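PDB 4FB4: putative branched-chain amino acid transport system substrate-binding protein from Rhodopseudomonas palustris, which probably captures small aromatic acids such as caffeic acid in the periplasm and hands them to an ABC-type uptake system. Local coordinates for residues Val78-Val83 and Tyr143-Gly148. Sequence-based numbering, arbitrary orientation.
Sequences VTPPTV and YSDSYG. With DHC (caffeic acid), chain B.
The carboxylate oxygen O1 of caffeic acid sits between T79 and Y147, bonded by the first and packed against by the second. T79 N donates to DHC O1 at 2.7 Å, nearly straight at 165°, from the first turn of helix 79-92. The T79 hydroxyl lies 2.9 Å from the same oxygen, OG1 to DHC O1, but P101 O is also within its reach and the proton's place is not settled. From the other helix, Y147 packs against O1 without bonding it: with CG anti to the backbone N (chi1 -176°), its ring lays one face against the ligand's propenoate chain, and DHC C2 rests over the ring centre, 3.4 Å from Y147 CD1. T79 and Y147 cross at about a right angle, OG1 meeting the ring obliquely, while Y147 OH is hydrogen-bonded to T222, which helps hold the ring's far end. V78 borders the second carboxylate oxygen with a methyl, CG1 to DHC O2 being 3.5 Å, and Y143 turns a ring edge to that oxygen.

Farther from the ligand the helices meet directly. The methyl of T79 abuts the hydroxyl of S146, T79 CG2 to S146 OG 3.4 Å. The ring of P80 crosses D145, and P80 CG lies 4.0 Å from D145 OD2. D145 is the N-cap of helix 146-161: OD1 takes weak bonds from Y147 N and G148 N, whereas OD2 forms a salt bridge with R174, which also bonds the ligand. Together with the start of helix 79-92, R174 would be expected to favour an ionised acid. Two helix N-termini, each following a strand in a separate sheet, thus meet beside the ligand's carboxylate, as in the closed interdomain cleft of a two-lobed periplasmic binding protein.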
loop_
_atom_site.group_PDB
_atom_site.type_symbol
_atom_site.label_atom_id
_atom_site.label_comp_id
_atom_site.label_asym_id
_atom_site.label_seq_id
_atom_site.Cartn_x
_atom_site.Cartn_y
_atom_site.Cartn_z
ATOM N N VAL A 78 -5.256 4.990 -2.775
ATOM C CA VAL A 78 -4.959 4.428 -4.111
ATOM C C VAL A 78 -4.057 5.421 -4.772
ATOM O O VAL A 78 -3.929 6.548 -4.302
ATOM C CB VAL A 78 -6.248 4.133 -4.934
ATOM C CG1 VAL A 78 -7.019 3.014 -4.284
ATOM C CG2 VAL A 78 -7.180 5.357 -5.089
ATOM N N THR A 79 -3.378 4.998 -5.836
ATOM C CA THR A 79 -2.268 5.764 -6.377
ATOM C C THR A 79 -2.604 7.141 -7.007
ATOM O O THR A 79 -1.877 8.088 -6.735
ATOM C CB THR A 79 -1.513 4.894 -7.394
ATOM O OG1 THR A 79 -1.049 3.745 -6.671
ATOM C CG2 THR A 79 -0.336 5.663 -7.972
ATOM N N PRO A 80 -3.686 7.267 -7.800
ATOM C CA PRO A 80 -3.867 8.635 -8.439
ATOM C C PRO A 80 -4.049 9.792 -7.469
ATOM O O PRO A 80 -3.396 10.842 -7.664
ATOM C CB PRO A 80 -5.081 8.455 -9.386
ATOM C CG PRO A 80 -5.109 6.952 -9.632
ATOM C CD PRO A 80 -4.615 6.289 -8.375
ATOM N N PRO A 81 -4.894 9.630 -6.413
ATOM C CA PRO A 81 -4.935 10.716 -5.457
ATOM C C PRO A 81 -3.653 10.847 -4.631
ATOM O O PRO A 81 -3.362 11.918 -4.154
ATOM C CB PRO A 81 -6.148 10.391 -4.564
ATOM C CG PRO A 81 -6.411 8.928 -4.766
ATOM C CD PRO A 81 -5.957 8.640 -6.175
ATOM N N THR A 82 -2.889 9.759 -4.469
ATOM C CA THR A 82 -1.650 9.819 -3.745
ATOM C C THR A 82 -0.639 10.693 -4.478
ATOM O O THR A 82 0.109 11.465 -3.837
ATOM C CB THR A 82 -1.107 8.415 -3.424
ATOM O OG1 THR A 82 -2.108 7.770 -2.609
ATOM C CG2 THR A 82 0.208 8.498 -2.616
ATOM N N VAL A 83 -0.609 10.579 -5.790
ATOM C CA VAL A 83 0.221 11.441 -6.606
ATOM C C VAL A 83 -0.167 12.898 -6.431
ATOM O O VAL A 83 0.691 13.811 -6.280
ATOM C CB VAL A 83 0.132 11.037 -8.084
ATOM C CG1 VAL A 83 0.715 12.121 -8.973
ATOM C CG2 VAL A 83 0.790 9.645 -8.316
ATOM N N TYR A 143 -4.997 -1.915 -14.423
ATOM C CA TYR A 143 -5.610 -0.624 -14.607
ATOM C C TYR A 143 -4.922 0.178 -15.716
ATOM O O TYR A 143 -3.698 0.114 -15.858
ATOM C CB TYR A 143 -5.517 0.213 -13.362
ATOM C CG TYR A 143 -6.210 -0.281 -12.119
ATOM C CD1 TYR A 143 -7.421 -0.951 -12.181
ATOM C CD2 TYR A 143 -5.678 -0.020 -10.863
ATOM C CE1 TYR A 143 -8.065 -1.376 -11.012
ATOM C CE2 TYR A 143 -6.305 -0.449 -9.702
ATOM C CZ TYR A 143 -7.528 -1.110 -9.786
ATOM O OH TYR A 143 -8.194 -1.558 -8.640
ATOM N N SER A 144 -5.716 0.984 -16.415
ATOM C CA SER A 144 -5.211 1.979 -17.377
ATOM C C SER A 144 -4.829 3.259 -16.632
ATOM O O SER A 144 -5.340 4.346 -16.938
ATOM C CB SER A 144 -6.297 2.279 -18.430
ATOM O OG SER A 144 -7.584 2.454 -17.802
ATOM N N ASP A 145 -3.976 3.140 -15.619
ATOM C CA ASP A 145 -3.473 4.328 -14.898
ATOM C C ASP A 145 -2.097 4.036 -14.310
ATOM O O ASP A 145 -1.507 3.011 -14.657
ATOM C CB ASP A 145 -4.463 4.818 -13.827
ATOM C CG ASP A 145 -4.648 3.839 -12.674
ATOM O OD1 ASP A 145 -3.734 3.031 -12.379
ATOM O OD2 ASP A 145 -5.747 3.886 -12.081
ATOM N N SER A 146 -1.604 4.922 -13.437
ATOM C CA SER A 146 -0.212 4.866 -12.961
ATOM C C SER A 146 0.075 3.577 -12.158
ATOM O O SER A 146 1.154 3.000 -12.271
ATOM C CB SER A 146 0.102 6.116 -12.126
ATOM O OG SER A 146 -0.984 6.444 -11.216
ATOM N N TYR A 147 -0.894 3.083 -11.399
ATOM C CA TYR A 147 -0.694 1.802 -10.684
ATOM C C TYR A 147 -0.501 0.617 -11.649
ATOM O O TYR A 147 0.433 -0.205 -11.478
ATOM C CB TYR A 147 -1.816 1.525 -9.690
ATOM C CG TYR A 147 -1.615 0.292 -8.860
ATOM C CD1 TYR A 147 -0.615 0.242 -7.876
ATOM C CD2 TYR A 147 -2.405 -0.834 -9.041
ATOM C CE1 TYR A 147 -0.384 -0.891 -7.112
ATOM C CE2 TYR A 147 -2.208 -1.965 -8.255
ATOM C CZ TYR A 147 -1.191 -2.017 -7.330
ATOM O OH TYR A 147 -0.990 -3.145 -6.549
ATOM N N GLY A 148 -1.385 0.527 -12.653
ATOM C CA GLY A 148 -1.287 -0.509 -13.673
ATOM C C GLY A 148 -0.013 -0.388 -14.473
ATOM O O GLY A 148 0.595 -1.387 -14.824
HETATM C C1 DHC B . -3.973 1.448 -6.344
HETATM O O1 DHC B . -3.683 2.513 -6.898
HETATM C C2 DHC B . -3.022 0.694 -5.488
HETATM C C3 DHC B . -3.441 0.428 -4.271
HETATM C "C1'" DHC B . -2.553 -0.215 -3.209
HETATM C "C2'" DHC B . -2.756 0.151 -1.893
HETATM C "C3'" DHC B . -1.974 -0.363 -0.883
HETATM C "C4'" DHC B . -0.898 -1.316 -1.155
HETATM C "C5'" DHC B . -0.675 -1.664 -2.487
HETATM C "C6'" DHC B . -1.508 -1.091 -3.481
HETATM O "O4'" DHC B . -0.172 -1.803 -0.108
HETATM O "O3'" DHC B . -2.255 0.012 0.393
HETATM O O2 DHC B . -5.143 1.001 -6.389
#